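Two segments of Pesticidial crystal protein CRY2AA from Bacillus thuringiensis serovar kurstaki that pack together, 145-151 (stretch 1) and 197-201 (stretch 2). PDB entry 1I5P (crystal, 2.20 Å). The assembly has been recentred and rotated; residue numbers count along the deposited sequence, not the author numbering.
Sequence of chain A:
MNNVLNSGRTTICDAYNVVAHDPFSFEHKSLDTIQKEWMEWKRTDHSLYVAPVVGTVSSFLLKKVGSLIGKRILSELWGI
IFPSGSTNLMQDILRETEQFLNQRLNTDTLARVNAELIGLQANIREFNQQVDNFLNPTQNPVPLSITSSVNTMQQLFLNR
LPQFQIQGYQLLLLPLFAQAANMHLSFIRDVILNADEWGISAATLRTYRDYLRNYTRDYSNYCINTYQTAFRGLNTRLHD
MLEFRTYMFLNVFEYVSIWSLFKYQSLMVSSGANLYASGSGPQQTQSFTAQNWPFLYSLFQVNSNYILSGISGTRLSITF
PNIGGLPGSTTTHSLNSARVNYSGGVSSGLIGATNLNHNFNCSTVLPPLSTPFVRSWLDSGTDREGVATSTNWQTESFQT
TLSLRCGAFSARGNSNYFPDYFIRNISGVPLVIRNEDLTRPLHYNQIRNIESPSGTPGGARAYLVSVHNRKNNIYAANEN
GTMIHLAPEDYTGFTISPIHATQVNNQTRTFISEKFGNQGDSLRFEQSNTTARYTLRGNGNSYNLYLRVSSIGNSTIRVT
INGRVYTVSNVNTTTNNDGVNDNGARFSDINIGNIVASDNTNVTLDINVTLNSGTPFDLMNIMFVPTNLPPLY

Stretch 1, residues 145-151: SITSSVN
Stretch 2 197-201: EWGIS

Ile-146, Trp-198 and Ile-200 carry most of this contact, in which one face of a helix meets the place where another helix ends. Residues 146-151 are helical, with Val-150 N bonded to Ile-146 O at 2.7 Å and Asn-151 N to Thr-147 O at 3.0 Å. The second stretch comes out of a weakly bonded helix, with Trp-198 at phi/psi -95/-2, and Gly-199, at 79/23, is the first residue to leave helical phi/psi, in a Schellman motif; the backbone then extends at Ile-200 (-70/136) and Ser-201 (-74/164), the latter an N-cap position. Positive phi favours glycine by itself; an ideal CB here would find nothing of the first stretch within 5.5 Å.

Two CA pairs set the register: Ile-146 CA to Trp-198 CA at 6.6 Å and Thr-147 CA to Ile-200 CA at 6.1 Å. Ile-146 (chi1 m, chi2 t) points toward the turn, placing its CG2 3.4 Å from Trp-198 O and 3.7 Å from Trp-198 CB. Trp-198 (chi1 m, chi2 -1°) points back toward the helix, and its ring meets Ile-146 CD1 obliquely. Ile-200 starts out sideways, but its m, m rotamer brings the end of the side chain nearer: its CD1 lies 4.2 Å from Ile-146 CG2, 4.2 Å from Val-150 CG2 and 3.7 Å from Thr-147 OG1. One methyl thus touches residues at i, i+1 and i+4 of the helix. Val-150 (chi1 t) also points toward the turn.

No direct hydrogen bond crosses the 232 Å² contact; water makes the polar links. One water hydrogen-bonds Thr-147 OG1 (chi1 m) at 2.9 Å and accepts from Ser-201 N at 3.1 Å. Another donates to Trp-198 O at 2.7 Å and accepts a weak bond from Thr-147 N at 3.4 Å. The rule is apolar packing against a helix end, with water joining backbone groups to the neighbouring helix.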

# COMPACT_ATOMS: atom_id res chain seq x y z
N SER A 145 -11.52 15.34 36.56
CA SER A 145 -12.21 15.59 35.31
C SER A 145 -11.61 14.93 34.08
O SER A 145 -12.06 15.22 32.97
CB SER A 145 -12.33 17.10 35.08
OG SER A 145 -13.18 17.71 36.03
N ILE A 146 -10.61 14.07 34.23
CA ILE A 146 -10.08 13.43 33.03
C ILE A 146 -11.18 12.57 32.44
O ILE A 146 -11.51 12.69 31.26
CB ILE A 146 -8.84 12.56 33.32
CG1 ILE A 146 -7.59 13.45 33.35
CG2 ILE A 146 -8.71 11.47 32.26
CD1 ILE A 146 -6.28 12.71 33.12
N THR A 147 -11.76 11.71 33.27
CA THR A 147 -12.86 10.86 32.83
C THR A 147 -13.96 11.78 32.28
O THR A 147 -14.65 11.44 31.31
CB THR A 147 -13.43 10.03 34.00
OG1 THR A 147 -12.49 9.02 34.37
CG2 THR A 147 -14.75 9.38 33.60
N SER A 148 -14.09 12.94 32.91
CA SER A 148 -15.08 13.93 32.50
C SER A 148 -14.71 14.56 31.16
O SER A 148 -15.57 14.86 30.34
CB SER A 148 -15.20 15.01 33.57
OG SER A 148 -15.93 16.12 33.09
N SER A 149 -13.41 14.76 30.95
CA SER A 149 -12.93 15.35 29.71
C SER A 149 -13.05 14.31 28.59
O SER A 149 -13.27 14.66 27.43
CB SER A 149 -11.46 15.77 29.85
OG SER A 149 -11.31 16.75 30.87
N VAL A 150 -12.91 13.04 28.96
CA VAL A 150 -13.01 11.95 28.01
C VAL A 150 -14.45 11.84 27.50
O VAL A 150 -14.68 11.74 26.30
CB VAL A 150 -12.59 10.60 28.66
CG1 VAL A 150 -12.99 9.43 27.77
CG2 VAL A 150 -11.08 10.60 28.90
N ASN A 151 -15.40 11.88 28.43
CA ASN A 151 -16.81 11.80 28.07
C ASN A 151 -17.25 12.95 27.18
O ASN A 151 -18.06 12.77 26.27
CB ASN A 151 -17.69 11.77 29.32
CG ASN A 151 -17.57 10.46 30.08
OD1 ASN A 151 -16.93 9.52 29.62
ND2 ASN A 151 -18.21 10.39 31.24
N GLU A 197 -2.91 5.43 34.02
CA GLU A 197 -2.27 6.74 34.14
C GLU A 197 -3.26 7.90 34.23
O GLU A 197 -2.99 8.91 34.88
CB GLU A 197 -1.32 6.98 32.96
CG GLU A 197 -0.07 6.10 32.88
CD GLU A 197 -0.34 4.68 32.39
OE1 GLU A 197 -1.44 4.42 31.84
OE2 GLU A 197 0.55 3.82 32.54
N TRP A 198 -4.41 7.77 33.57
CA TRP A 198 -5.39 8.85 33.57
C TRP A 198 -6.49 8.71 34.62
O TRP A 198 -7.35 9.58 34.73
CB TRP A 198 -6.02 8.98 32.18
CG TRP A 198 -5.07 9.45 31.12
CD1 TRP A 198 -3.75 9.78 31.28
CD2 TRP A 198 -5.36 9.67 29.73
NE1 TRP A 198 -3.21 10.19 30.09
CE2 TRP A 198 -4.17 10.13 29.12
CE3 TRP A 198 -6.51 9.51 28.95
CZ2 TRP A 198 -4.11 10.43 27.76
CZ3 TRP A 198 -6.45 9.82 27.59
CH2 TRP A 198 -5.25 10.28 27.01
N GLY A 199 -6.44 7.62 35.38
CA GLY A 199 -7.45 7.41 36.40
C GLY A 199 -8.76 6.87 35.86
O GLY A 199 -9.80 7.02 36.49
N ILE A 200 -8.70 6.25 34.69
CA ILE A 200 -9.89 5.69 34.05
C ILE A 200 -10.39 4.47 34.82
O ILE A 200 -9.60 3.62 35.23
CB ILE A 200 -9.57 5.27 32.59
CG1 ILE A 200 -9.18 6.51 31.77
CG2 ILE A 200 -10.77 4.57 31.97
CD1 ILE A 200 -10.23 7.61 31.76
N SER A 201 -11.70 4.39 35.01
CA SER A 201 -12.29 3.27 35.74
C SER A 201 -12.28 2.01 34.88
O SER A 201 -12.11 2.06 33.67
CB SER A 201 -13.74 3.57 36.14
OG SER A 201 -14.61 3.50 35.02
O HOH W 1 -13.79 6.43 34.02
O HOH W 2 -9.57 10.76 35.75